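Local atomic coordinates of DNA polymerase III beta subunit (PDB entry 2AVT), a protein that probably forms a ring-shaped dimer that encircles DNA and slides along it, tethering the replicative polymerase for processive synthesis. Residues 103-108 and 112-117; 174-179 and 251-256; 229-234 and 240-245; 346-351 and 357-362. All coordinates share one frame; numbering follows the deposited sequence.

From the N terminus, contact 1 comes first: it closes a tight hairpin, with three residues between its segments, at the far end of the N-terminal domain. Contact 2 then spans 71 residues, bringing strand 174-180 of the central domain against the loop between strands 238-243 and 262-267. Contact 3, the hairpin 229-234 with 240-245, is nested inside that span, and its second strand pairs with strand 52-59, so central and N-terminal domains share a sheet. Contact 4 follows in series as a C-terminal hairpin in the same sheet as strand 174-180; its centre lies about 17 Å from that of contact 2, against about 59 Å from that of contact 1.

Contact 1 of 4, residues 103-108 and 112-117; sequences QVVLTS and EITLKG
Leu106 and Leu115 meet methyl to methyl, CD1 to CD1 at 3.7 Å, on the buried face of two antiparallel strands that run at 160° to each other. Val104 lies on the same face, its CG2 4.1 Å from Leu115 CB, and Phe81, Phe82 and Ile85 of helix 79-88 pack closely on Leu115. The backbones are joined by two hydrogen-bonded pairs: Val104 N to Leu115 O and Leu115 N to Val104 O are both 2.9 Å, while Leu106 N reaches Ile113 O at 2.8 Å and is answered by Ile113 N on Leu106 O.

The other face, carrying Val105, Thr107, Glu112 and Thr114, is more open to solvent at its Thr107-Glu112 end. There the Glu112 chain leaves with CG anti to the backbone N (chi1 176°), which lays CG against Val105 CG1 at 3.7 Å. A water 2.6 Å from Thr107 OG1 donates to Glu112 OE1, also at 2.6 Å. Residues 112-115 also pair with a strand of the second subunit. This is a beta hairpin at the edge of the N-terminal domain sheet, typical of the head-to-tail interface of processivity rings, where the sheet continues into the neighbouring subunit.

Contact 2 of 4, residues 174-179 and 251-256; sequences DFKAVA and DTDRLL
The backbones stay well apart, Val178 CA and Thr252 CA being 8.0 Å from each other, so strand 174-179 and the 251-256 turn meet through side chains reaching across. Lys176 starts out extended and bends at chi3 (65°), which brings NZ to Asp253 OD1 at 3.1 Å in a salt bridge. The ammonium approaches that oxygen on its syn side, 30° out of the carboxylate plane, and Asp253 OD2 is a little farther from Lys176 NZ, at 3.4 Å.

Beside this pair, Val178 and Thr252 point at each other tip to tip, with Val178 CG1 3.7 Å from Thr252 CG2. Met185 of strand 184-191 packs on both residues. The turn supports itself: Asp251 OD1 accepts from Arg254 N at 2.9 Å, an Asx motif, and Leu255 N bonds to Thr252 O at 3.0 Å, at the start of the 3-10 turn 253-255.

Thr252 OG1 is buried here and has no partner in the model, so the threonine contributes mainly apolar contact. The chemistry therefore implies one salt bridge on the more exposed side, beside a small apolar patch, a modest tie between the central domain and the loop joining strands 238-243 and 262-267.

Contact 3 of 4, residues 229-234 and 240-245; sequences SQILFR and FYTRLL
Ser229 O is gripped twice: Leu244 N donates to it at 2.7 Å, and a water donates to the same oxygen at a short 2.5 Å while also reaching Leu244 O. The Leu244 side chain folds back over this end of the strand, its CG 3.5 Å from Gln230 CA and its CD2 3.9 Å from Ile231 CG2, the two branched chains crossing at about a right angle.

Farther along, Phe233 N gives Phe240 O a nearly straight bond of 2.7 Å (175° at the hydrogen), returned by Phe240 N to Phe233 O. These bonds define a beta hairpin of the central domain whose second strand also pairs with strand 52-59, so one antiparallel sheet runs across the junction with the N-terminal domain.

On one face, with CG anti to the backbone N (chi1 161°), the Leu232 chain lies alongside Tyr241, and its second torsion turns CD1 over the ring as a CH-pi contact, 3.7 Å from the Tyr241 centroid and 12° off the ring normal. On the other face, the side chains of Phe233 and Phe240 point the same way and meet at CD1 to CD1, 3.9 Å, with Phe233 CD1 at the edge of the Phe240 ring. Phe240 O sits in the plane of the Phe233 ring. Ile231 and Thr242 share this face, both touching Leu203; Thr242 OG1 is buried there with no partner in the model.

Contact 4 of 4, residues 346-351 and 357-362; sequences VKIHFL and FTLTPG
A beta hairpin of the C-terminal domain brings strands 346-350 and 357-361 together, antiparallel at 161°, with axes 4.7 Å apart. Two hydrogen-bonded pairs set its register: Lys347 N donates to Thr360 O at 2.8 Å, nearly straight at 173°, and His349 N to Thr358 O at 2.9 Å, each answered by a bond in the reverse direction.

On the apolar face Ile348 and Leu359 lie side by side, and Ile348 CG2 comes to 3.2 Å from Leu359 CD1, closer than ordinary van der Waals contact, so the packing is tight here. With Phe357 CG between its backbone N and carbonyl carbon, Phe350 and Phe357 also point the same way. Their planes are 25° apart, but the rings are slid so far that they barely overlap, with centroids 5.2 Å from each other; Phe350 CE2 lies over one face of the Phe357 ring, and Phe350 CD2 presses on Phe357 CB at 3.4 Å.

The opposite face is more polar. His349 CB rests 3.3 Å from Thr358 OG1, and Thr360 OG1 lies 3.7 Å from Lys347 CB. The His349 ring stacks on Phe260 and makes a weak hydrogen bond to Glu263.

Strand 262-267 pairs with the first strand and 367-372 with the second, so both hairpin strands are interior to their sheet. Strand 325-329, in another sheet, packs on Phe350 and Phe357 from the apolar face.

Contact 1 of 4, residues 103-108 and 112-117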
loop_
_atom_site.group_PDB
_atom_site.type_symbol
_atom_site.label_atom_id
_atom_site.label_comp_id
_atom_site.label_asym_id
_atom_site.label_seq_id
_atom_site.Cartn_x
_atom_site.Cartn_y
_atom_site.Cartn_z
ATOM N N GLN A 103 33.581 6.998 7.619
ATOM C CA GLN A 103 33.013 5.695 7.304
ATOM C C GLN A 103 32.627 5.056 8.619
ATOM O O GLN A 103 33.277 5.297 9.634
ATOM C CB GLN A 103 34.058 4.801 6.624
ATOM C CG GLN A 103 34.600 5.316 5.306
ATOM C CD GLN A 103 35.640 4.376 4.713
ATOM O OE1 GLN A 103 36.827 4.439 5.060
ATOM N NE2 GLN A 103 35.196 3.484 3.829
ATOM N N VAL A 104 31.561 4.265 8.621
ATOM C CA VAL A 104 31.171 3.567 9.835
ATOM C C VAL A 104 31.089 2.085 9.539
ATOM O O VAL A 104 30.540 1.666 8.517
ATOM C CB VAL A 104 29.800 4.027 10.399
ATOM C CG1 VAL A 104 29.923 5.436 10.970
ATOM C CG2 VAL A 104 28.743 3.978 9.321
ATOM N N VAL A 105 31.651 1.294 10.442
ATOM C CA VAL A 105 31.633 -0.149 10.315
ATOM C C VAL A 105 30.530 -0.631 11.238
ATOM O O VAL A 105 30.576 -0.392 12.451
ATOM C CB VAL A 105 32.965 -0.760 10.770
ATOM C CG1 VAL A 105 32.915 -2.280 10.647
ATOM C CG2 VAL A 105 34.110 -0.168 9.959
ATOM N N LEU A 106 29.541 -1.297 10.652
ATOM C CA LEU A 106 28.412 -1.827 11.391
ATOM C C LEU A 106 28.636 -3.337 11.517
ATOM O O LEU A 106 28.768 -4.033 10.502
ATOM C CB LEU A 106 27.118 -1.562 10.623
ATOM C CG LEU A 106 26.834 -0.118 10.177
ATOM C CD1 LEU A 106 25.587 -0.090 9.301
ATOM C CD2 LEU A 106 26.631 0.779 11.409
ATOM N N THR A 107 28.682 -3.835 12.751
ATOM C CA THR A 107 28.891 -5.258 12.986
ATOM C C THR A 107 27.732 -5.845 13.773
ATOM O O THR A 107 27.364 -5.344 14.845
ATOM C CB THR A 107 30.195 -5.515 13.761
ATOM O OG1 THR A 107 31.299 -5.003 13.011
ATOM C CG2 THR A 107 30.404 -7.014 13.984
ATOM N N SER A 108 27.139 -6.892 13.219
ATOM C CA SER A 108 26.020 -7.570 13.849
ATOM C C SER A 108 26.163 -9.046 13.524
ATOM O O SER A 108 25.932 -9.465 12.392
ATOM C CB SER A 108 24.691 -7.048 13.298
ATOM O OG SER A 108 23.595 -7.696 13.917
ATOM N N GLU A 112 29.468 -7.884 8.653
ATOM C CA GLU A 112 30.166 -6.611 8.778
ATOM C C GLU A 112 29.909 -5.760 7.533
ATOM O O GLU A 112 30.320 -6.118 6.421
ATOM C CB GLU A 112 31.665 -6.811 8.935
ATOM C CG GLU A 112 32.402 -5.481 8.969
ATOM C CD GLU A 112 33.899 -5.631 9.048
ATOM O OE1 GLU A 112 34.408 -5.958 10.136
ATOM O OE2 GLU A 112 34.570 -5.425 8.012
ATOM N N ILE A 113 29.233 -4.634 7.737
ATOM C CA ILE A 113 28.889 -3.717 6.649
ATOM C C ILE A 113 29.485 -2.337 6.900
ATOM O O ILE A 113 29.221 -1.709 7.929
ATOM C CB ILE A 113 27.345 -3.587 6.507
ATOM C CG1 ILE A 113 26.754 -4.937 6.094
ATOM C CG2 ILE A 113 26.993 -2.505 5.469
ATOM C CD1 ILE A 113 25.240 -5.020 6.202
ATOM N N THR A 114 30.307 -1.874 5.968
ATOM C CA THR A 114 30.923 -0.561 6.103
ATOM C C THR A 114 30.228 0.418 5.168
ATOM O O THR A 114 30.018 0.117 3.991
ATOM C CB THR A 114 32.418 -0.624 5.764
ATOM O OG1 THR A 114 33.027 -1.652 6.552
ATOM C CG2 THR A 114 33.102 0.718 6.054
ATOM N N LEU A 115 29.863 1.585 5.697
ATOM C CA LEU A 115 29.182 2.612 4.908
ATOM C C LEU A 115 29.962 3.919 4.868
ATOM O O LEU A 115 30.599 4.304 5.852
ATOM C CB LEU A 115 27.800 2.902 5.490
ATOM C CG LEU A 115 26.889 1.697 5.675
ATOM C CD1 LEU A 115 25.627 2.135 6.388
ATOM C CD2 LEU A 115 26.587 1.059 4.313
ATOM N N LYS A 116 29.913 4.601 3.727
ATOM C CA LYS A 116 30.597 5.883 3.601
ATOM C C LYS A 116 29.615 6.972 4.017
ATOM O O LYS A 116 28.447 6.961 3.609
ATOM C CB LYS A 116 31.074 6.107 2.157
ATOM C CG LYS A 116 31.671 7.491 1.879
ATOM C CD LYS A 116 32.710 7.893 2.924
ATOM C CE LYS A 116 33.979 8.427 2.276
ATOM N NZ LYS A 116 33.687 9.492 1.278
ATOM N N GLY A 117 30.083 7.897 4.847
ATOM C CA GLY A 117 29.225 8.981 5.295
ATOM C C GLY A 117 29.842 10.350 5.056
ATOM O O GLY A 117 30.828 10.485 4.339
HETATM O O HOH W 1 33.684 -5.947 12.598
#

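Contact 2 of 4, residues 174-179 and 251-256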
loop_
_atom_site.group_PDB
_atom_site.type_symbol
_atom_site.label_atom_id
_atom_site.label_comp_id
_atom_site.label_asym_id
_atom_site.label_seq_id
_atom_site.Cartn_x
_atom_site.Cartn_y
_atom_site.Cartn_z
ATOM N N ASP A 174 -7.811 31.829 26.575
ATOM C CA ASP A 174 -8.719 31.359 25.540
ATOM C C ASP A 174 -7.924 30.822 24.345
ATOM O O ASP A 174 -7.262 31.581 23.637
ATOM C CB ASP A 174 -9.658 32.496 25.115
ATOM C CG ASP A 174 -10.608 32.915 26.231
ATOM O OD1 ASP A 174 -11.423 32.073 26.669
ATOM O OD2 ASP A 174 -10.539 34.081 26.673
ATOM N N PHE A 175 -8.002 29.509 24.141
ATOM C CA PHE A 175 -7.284 28.817 23.067
ATOM C C PHE A 175 -8.169 28.547 21.846
ATOM O O PHE A 175 -9.247 27.962 21.974
ATOM C CB PHE A 175 -6.752 27.484 23.615
ATOM C CG PHE A 175 -5.929 26.684 22.633
ATOM C CD1 PHE A 175 -6.541 25.895 21.673
ATOM C CD2 PHE A 175 -4.551 26.680 22.712
ATOM C CE1 PHE A 175 -5.791 25.111 20.810
ATOM C CE2 PHE A 175 -3.794 25.897 21.852
ATOM C CZ PHE A 175 -4.416 25.112 20.901
ATOM N N LYS A 176 -7.721 28.965 20.663
ATOM C CA LYS A 176 -8.495 28.699 19.450
ATOM C C LYS A 176 -7.636 28.066 18.347
ATOM O O LYS A 176 -6.535 28.522 18.058
ATOM C CB LYS A 176 -9.139 29.983 18.902
ATOM C CG LYS A 176 -9.981 29.741 17.648
ATOM C CD LYS A 176 -10.517 31.027 17.019
ATOM C CE LYS A 176 -9.388 31.903 16.487
ATOM N NZ LYS A 176 -9.896 33.169 15.876
ATOM N N ALA A 177 -8.149 26.998 17.751
ATOM C CA ALA A 177 -7.468 26.322 16.657
ATOM C C ALA A 177 -8.482 26.281 15.528
ATOM O O ALA A 177 -9.550 25.686 15.680
ATOM C CB ALA A 177 -7.070 24.902 17.059
ATOM N N VAL A 178 -8.163 26.928 14.408
ATOM C CA VAL A 178 -9.069 26.941 13.264
ATOM C C VAL A 178 -8.343 26.742 11.935
ATOM O O VAL A 178 -7.200 27.163 11.764
ATOM C CB VAL A 178 -9.858 28.270 13.179
ATOM C CG1 VAL A 178 -8.919 29.407 12.843
ATOM C CG2 VAL A 178 -10.949 28.154 12.129
ATOM N N ALA A 179 -9.024 26.089 10.999
ATOM C CA ALA A 179 -8.476 25.837 9.669
ATOM C C ALA A 179 -9.634 25.875 8.683
ATOM O O ALA A 179 -10.742 25.454 9.005
ATOM C CB ALA A 179 -7.787 24.475 9.614
ATOM N N ASP A 251 -9.975 36.729 8.908
ATOM C CA ASP A 251 -10.875 36.870 10.047
ATOM C C ASP A 251 -11.924 35.774 9.927
ATOM O O ASP A 251 -12.871 35.891 9.151
ATOM C CB ASP A 251 -11.558 38.238 10.011
ATOM C CG ASP A 251 -12.449 38.478 11.213
ATOM O OD1 ASP A 251 -13.168 37.541 11.621
ATOM O OD2 ASP A 251 -12.438 39.611 11.740
ATOM N N THR A 252 -11.754 34.708 10.700
ATOM C CA THR A 252 -12.675 33.584 10.652
ATOM C C THR A 252 -13.796 33.655 11.695
ATOM O O THR A 252 -14.817 32.986 11.562
ATOM C CB THR A 252 -11.900 32.256 10.801
ATOM O OG1 THR A 252 -12.801 31.156 10.646
ATOM C CG2 THR A 252 -11.228 32.180 12.158
ATOM N N ASP A 253 -13.609 34.461 12.737
ATOM C CA ASP A 253 -14.646 34.593 13.756
ATOM C C ASP A 253 -15.885 35.179 13.087
ATOM O O ASP A 253 -17.015 34.802 13.397
ATOM C CB ASP A 253 -14.196 35.526 14.887
ATOM C CG ASP A 253 -12.987 35.002 15.631
ATOM O OD1 ASP A 253 -12.940 33.786 15.898
ATOM O OD2 ASP A 253 -12.089 35.807 15.962
ATOM N N ARG A 254 -15.646 36.093 12.151
ATOM C CA ARG A 254 -16.710 36.765 11.416
ATOM C C ARG A 254 -17.499 35.823 10.513
ATOM O O ARG A 254 -18.407 36.258 9.807
ATOM C CB ARG A 254 -16.122 37.906 10.589
ATOM N N LEU A 255 -17.158 34.537 10.541
ATOM C CA LEU A 255 -17.843 33.548 9.714
ATOM C C LEU A 255 -18.812 32.678 10.507
ATOM O O LEU A 255 -19.652 31.992 9.927
ATOM C CB LEU A 255 -16.824 32.649 9.002
ATOM C CG LEU A 255 -16.001 33.274 7.872
ATOM C CD1 LEU A 255 -15.019 32.253 7.325
ATOM C CD2 LEU A 255 -16.932 33.755 6.769
ATOM N N LEU A 256 -18.692 32.697 11.831
ATOM C CA LEU A 256 -19.574 31.894 12.670
ATOM C C LEU A 256 -21.021 32.350 12.496
ATOM O O LEU A 256 -21.308 33.549 12.497
ATOM C CB LEU A 256 -19.159 32.006 14.139
ATOM C CG LEU A 256 -17.758 31.480 14.460
ATOM C CD1 LEU A 256 -17.470 31.646 15.943
ATOM C CD2 LEU A 256 -17.659 30.019 14.059
#

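Contact 3 of 4, residues 229-234 and 240-245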
loop_
_atom_site.group_PDB
_atom_site.type_symbol
_atom_site.label_atom_id
_atom_site.label_comp_id
_atom_site.label_asym_id
_atom_site.label_seq_id
_atom_site.Cartn_x
_atom_site.Cartn_y
_atom_site.Cartn_z
ATOM N N SER A 229 9.615 32.585 13.782
ATOM C CA SER A 229 9.673 31.714 12.612
ATOM C C SER A 229 9.262 30.260 12.819
ATOM O O SER A 229 8.892 29.581 11.864
ATOM C CB SER A 229 11.079 31.765 11.999
ATOM O OG SER A 229 12.071 31.530 12.984
ATOM N N GLN A 230 9.327 29.773 14.050
ATOM C CA GLN A 230 8.940 28.392 14.300
ATOM C C GLN A 230 8.435 28.097 15.701
ATOM O O GLN A 230 8.561 28.911 16.623
ATOM C CB GLN A 230 10.101 27.441 13.980
ATOM C CG GLN A 230 11.486 28.005 14.229
ATOM C CD GLN A 230 12.574 26.945 14.147
ATOM O OE1 GLN A 230 12.494 26.009 13.352
ATOM N NE2 GLN A 230 13.600 27.095 14.963
ATOM N N ILE A 231 7.851 26.914 15.841
ATOM C CA ILE A 231 7.330 26.454 17.111
ATOM C C ILE A 231 8.050 25.143 17.427
ATOM O O ILE A 231 8.323 24.337 16.529
ATOM C CB ILE A 231 5.801 26.244 17.025
ATOM C CG1 ILE A 231 5.269 25.639 18.323
ATOM C CG2 ILE A 231 5.460 25.364 15.846
ATOM C CD1 ILE A 231 3.770 25.412 18.294
ATOM N N LEU A 232 8.395 24.959 18.696
ATOM C CA LEU A 232 9.086 23.762 19.144
ATOM C C LEU A 232 8.206 22.963 20.100
ATOM O O LEU A 232 7.730 23.496 21.103
ATOM C CB LEU A 232 10.391 24.141 19.852
ATOM C CG LEU A 232 11.060 23.121 20.788
ATOM C CD1 LEU A 232 11.511 21.873 20.030
ATOM C CD2 LEU A 232 12.248 23.784 21.455
ATOM N N PHE A 233 7.962 21.700 19.763
ATOM C CA PHE A 233 7.200 20.814 20.631
ATOM C C PHE A 233 8.271 19.915 21.231
ATOM O O PHE A 233 9.062 19.321 20.492
ATOM C CB PHE A 233 6.203 19.964 19.840
ATOM C CG PHE A 233 5.138 20.752 19.147
ATOM C CD1 PHE A 233 5.358 21.282 17.887
ATOM C CD2 PHE A 233 3.901 20.940 19.740
ATOM C CE1 PHE A 233 4.364 21.970 17.236
ATOM C CE2 PHE A 233 2.901 21.631 19.092
ATOM C CZ PHE A 233 3.130 22.146 17.841
ATOM N N ARG A 234 8.303 19.803 22.555
ATOM C CA ARG A 234 9.327 19.005 23.207
ATOM C C ARG A 234 8.863 18.061 24.315
ATOM O O ARG A 234 8.088 18.440 25.199
ATOM C CB ARG A 234 10.406 19.936 23.776
ATOM C CG ARG A 234 11.650 19.220 24.251
ATOM C CD ARG A 234 12.660 20.181 24.855
ATOM N NE ARG A 234 12.163 20.798 26.081
ATOM C CZ ARG A 234 12.867 21.641 26.829
ATOM N NH1 ARG A 234 14.101 21.968 26.477
ATOM N NH2 ARG A 234 12.336 22.162 27.928
ATOM N N PHE A 240 10.662 18.508 18.396
ATOM C CA PHE A 240 10.030 18.615 17.089
ATOM C C PHE A 240 9.833 20.101 16.745
ATOM O O PHE A 240 9.064 20.806 17.416
ATOM C CB PHE A 240 8.685 17.884 17.160
ATOM C CG PHE A 240 7.950 17.778 15.850
ATOM C CD1 PHE A 240 7.019 18.738 15.483
ATOM C CD2 PHE A 240 8.106 16.669 15.037
ATOM C CE1 PHE A 240 6.254 18.587 14.336
ATOM C CE2 PHE A 240 7.339 16.515 13.888
ATOM C CZ PHE A 240 6.415 17.473 13.540
ATOM N N TYR A 241 10.534 20.572 15.713
ATOM C CA TYR A 241 10.422 21.965 15.272
ATOM C C TYR A 241 9.608 22.055 13.995
ATOM O O TYR A 241 9.641 21.149 13.161
ATOM C CB TYR A 241 11.789 22.579 14.971
ATOM C CG TYR A 241 12.742 22.635 16.126
ATOM C CD1 TYR A 241 13.394 21.492 16.574
ATOM C CD2 TYR A 241 13.018 23.840 16.754
ATOM C CE1 TYR A 241 14.300 21.550 17.616
ATOM C CE2 TYR A 241 13.926 23.906 17.803
ATOM C CZ TYR A 241 14.560 22.759 18.226
ATOM O OH TYR A 241 15.458 22.819 19.268
ATOM N N THR A 242 8.893 23.162 13.832
ATOM C CA THR A 242 8.095 23.367 12.640
ATOM C C THR A 242 8.174 24.811 12.177
ATOM O O THR A 242 8.076 25.735 12.986
ATOM C CB THR A 242 6.622 23.062 12.869
ATOM O OG1 THR A 242 6.478 21.752 13.435
ATOM C CG2 THR A 242 5.886 23.127 11.546
ATOM N N ARG A 243 8.352 24.995 10.870
ATOM C CA ARG A 243 8.419 26.325 10.277
ATOM C C ARG A 243 7.013 26.920 10.310
ATOM O O ARG A 243 6.033 26.206 10.108
ATOM C CB ARG A 243 8.932 26.217 8.836
ATOM C CG ARG A 243 8.667 27.413 7.936
ATOM C CD ARG A 243 9.343 27.188 6.582
ATOM N NE ARG A 243 8.853 28.082 5.533
ATOM C CZ ARG A 243 7.640 28.011 4.992
ATOM N NH1 ARG A 243 7.289 28.861 4.031
ATOM N NH2 ARG A 243 6.778 27.089 5.398
ATOM N N LEU A 244 6.921 28.221 10.565
ATOM C CA LEU A 244 5.627 28.895 10.633
ATOM C C LEU A 244 5.265 29.633 9.348
ATOM O O LEU A 244 6.138 30.157 8.652
ATOM C CB LEU A 244 5.612 29.899 11.794
ATOM C CG LEU A 244 5.756 29.359 13.222
ATOM C CD1 LEU A 244 5.722 30.519 14.191
ATOM C CD2 LEU A 244 4.641 28.382 13.534
ATOM N N LEU A 245 3.973 29.668 9.042
ATOM C CA LEU A 245 3.504 30.380 7.864
ATOM C C LEU A 245 3.303 31.832 8.289
ATOM O O LEU A 245 2.545 32.117 9.211
ATOM C CB LEU A 245 2.194 29.775 7.359
ATOM C CG LEU A 245 2.325 28.370 6.763
ATOM C CD1 LEU A 245 0.948 27.768 6.524
ATOM C CD2 LEU A 245 3.119 28.449 5.457
HETATM O O HOH W 2 9.175 30.468 9.516
#

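Contact 4 of 4, residues 346-351 and 357-362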
loop_
_atom_site.group_PDB
_atom_site.type_symbol
_atom_site.label_atom_id
_atom_site.label_comp_id
_atom_site.label_asym_id
_atom_site.label_seq_id
_atom_site.Cartn_x
_atom_site.Cartn_y
_atom_site.Cartn_z
ATOM N N VAL A 346 -24.316 13.464 15.703
ATOM C CA VAL A 346 -23.878 14.777 15.243
ATOM C C VAL A 346 -25.092 15.687 15.107
ATOM O O VAL A 346 -26.153 15.259 14.655
ATOM C CB VAL A 346 -23.151 14.698 13.877
ATOM C CG1 VAL A 346 -24.002 13.941 12.869
ATOM C CG2 VAL A 346 -22.854 16.101 13.365
ATOM N N LYS A 347 -24.928 16.942 15.507
ATOM C CA LYS A 347 -26.001 17.924 15.446
ATOM C C LYS A 347 -25.740 18.889 14.296
ATOM O O LYS A 347 -24.720 19.571 14.276
ATOM C CB LYS A 347 -26.062 18.704 16.760
ATOM C CG LYS A 347 -27.330 18.506 17.560
ATOM C CD LYS A 347 -27.294 19.360 18.828
ATOM C CE LYS A 347 -28.601 19.287 19.594
ATOM N NZ LYS A 347 -28.537 20.086 20.854
ATOM N N ILE A 348 -26.659 18.952 13.338
ATOM C CA ILE A 348 -26.473 19.847 12.207
ATOM C C ILE A 348 -27.467 21.002 12.236
ATOM O O ILE A 348 -28.673 20.794 12.377
ATOM C CB ILE A 348 -26.611 19.086 10.865
ATOM C CG1 ILE A 348 -25.697 17.854 10.872
ATOM C CG2 ILE A 348 -26.235 20.002 9.708
ATOM C CD1 ILE A 348 -25.618 17.129 9.534
ATOM N N HIS A 349 -26.947 22.218 12.101
ATOM C CA HIS A 349 -27.764 23.427 12.113
ATOM C C HIS A 349 -27.733 24.141 10.771
ATOM O O HIS A 349 -26.667 24.558 10.309
ATOM C CB HIS A 349 -27.267 24.391 13.192
ATOM C CG HIS A 349 -27.502 23.907 14.589
ATOM N ND1 HIS A 349 -27.024 24.574 15.697
ATOM C CD2 HIS A 349 -28.180 22.834 15.059
ATOM C CE1 HIS A 349 -27.396 23.931 16.789
ATOM N NE2 HIS A 349 -28.100 22.872 16.430
ATOM N N PHE A 350 -28.904 24.297 10.159
ATOM C CA PHE A 350 -29.009 24.968 8.861
ATOM C C PHE A 350 -29.740 26.307 8.924
ATOM O O PHE A 350 -30.625 26.514 9.755
ATOM C CB PHE A 350 -29.790 24.125 7.844
ATOM C CG PHE A 350 -29.281 22.725 7.652
ATOM C CD1 PHE A 350 -29.699 21.695 8.484
ATOM C CD2 PHE A 350 -28.449 22.421 6.582
ATOM C CE1 PHE A 350 -29.305 20.388 8.247
ATOM C CE2 PHE A 350 -28.051 21.116 6.342
ATOM C CZ PHE A 350 -28.482 20.099 7.174
ATOM N N LEU A 351 -29.363 27.201 8.015
ATOM C CA LEU A 351 -30.015 28.493 7.870
ATOM C C LEU A 351 -30.747 28.402 6.534
ATOM O O LEU A 351 -31.713 27.643 6.407
ATOM C CB LEU A 351 -29.003 29.639 7.832
ATOM C CG LEU A 351 -28.678 30.243 9.199
ATOM C CD1 LEU A 351 -27.842 31.504 9.031
ATOM C CD2 LEU A 351 -29.983 30.572 9.914
ATOM N N PHE A 357 -23.876 25.753 6.760
ATOM C CA PHE A 357 -24.527 24.999 7.822
ATOM C C PHE A 357 -23.453 24.435 8.747
ATOM O O PHE A 357 -22.403 23.986 8.288
ATOM C CB PHE A 357 -25.407 23.880 7.242
ATOM C CG PHE A 357 -24.671 22.882 6.388
ATOM C CD1 PHE A 357 -24.430 23.139 5.048
ATOM C CD2 PHE A 357 -24.265 21.665 6.913
ATOM C CE1 PHE A 357 -23.804 22.200 4.247
ATOM C CE2 PHE A 357 -23.640 20.722 6.117
ATOM C CZ PHE A 357 -23.409 20.988 4.784
ATOM N N THR A 358 -23.716 24.479 10.052
ATOM C CA THR A 358 -22.753 24.015 11.047
ATOM C C THR A 358 -23.003 22.617 11.578
ATOM O O THR A 358 -24.134 22.123 11.596
ATOM C CB THR A 358 -22.714 24.952 12.268
ATOM O OG1 THR A 358 -23.980 24.907 12.935
ATOM C CG2 THR A 358 -22.412 26.380 11.840
ATOM N N LEU A 359 -21.924 21.992 12.037
ATOM C CA LEU A 359 -21.983 20.650 12.585
ATOM C C LEU A 359 -21.240 20.663 13.923
ATOM O O LEU A 359 -20.181 21.274 14.049
ATOM C CB LEU A 359 -21.305 19.651 11.634
ATOM C CG LEU A 359 -21.525 19.738 10.116
ATOM C CD1 LEU A 359 -23.003 19.744 9.815
ATOM C CD2 LEU A 359 -20.874 20.996 9.559
ATOM N N THR A 360 -21.808 20.002 14.923
ATOM C CA THR A 360 -21.174 19.924 16.236
ATOM C C THR A 360 -21.449 18.540 16.787
ATOM O O THR A 360 -22.494 17.948 16.514
ATOM C CB THR A 360 -21.729 20.997 17.232
ATOM O OG1 THR A 360 -23.132 20.794 17.440
ATOM C CG2 THR A 360 -21.504 22.396 16.693
ATOM N N PRO A 361 -20.503 17.998 17.562
ATOM C CA PRO A 361 -20.650 16.664 18.156
ATOM C C PRO A 361 -21.944 16.557 18.955
ATOM O O PRO A 361 -22.376 17.527 19.572
ATOM C CB PRO A 361 -19.398 16.534 19.020
ATOM C CG PRO A 361 -19.089 17.965 19.394
ATOM C CD PRO A 361 -19.315 18.688 18.090
ATOM N N GLY A 362 -22.564 15.382 18.938
ATOM C CA GLY A 362 -23.815 15.194 19.656
ATOM C C GLY A 362 -23.700 15.094 21.167
ATOM O O GLY A 362 -24.602 15.519 21.892
#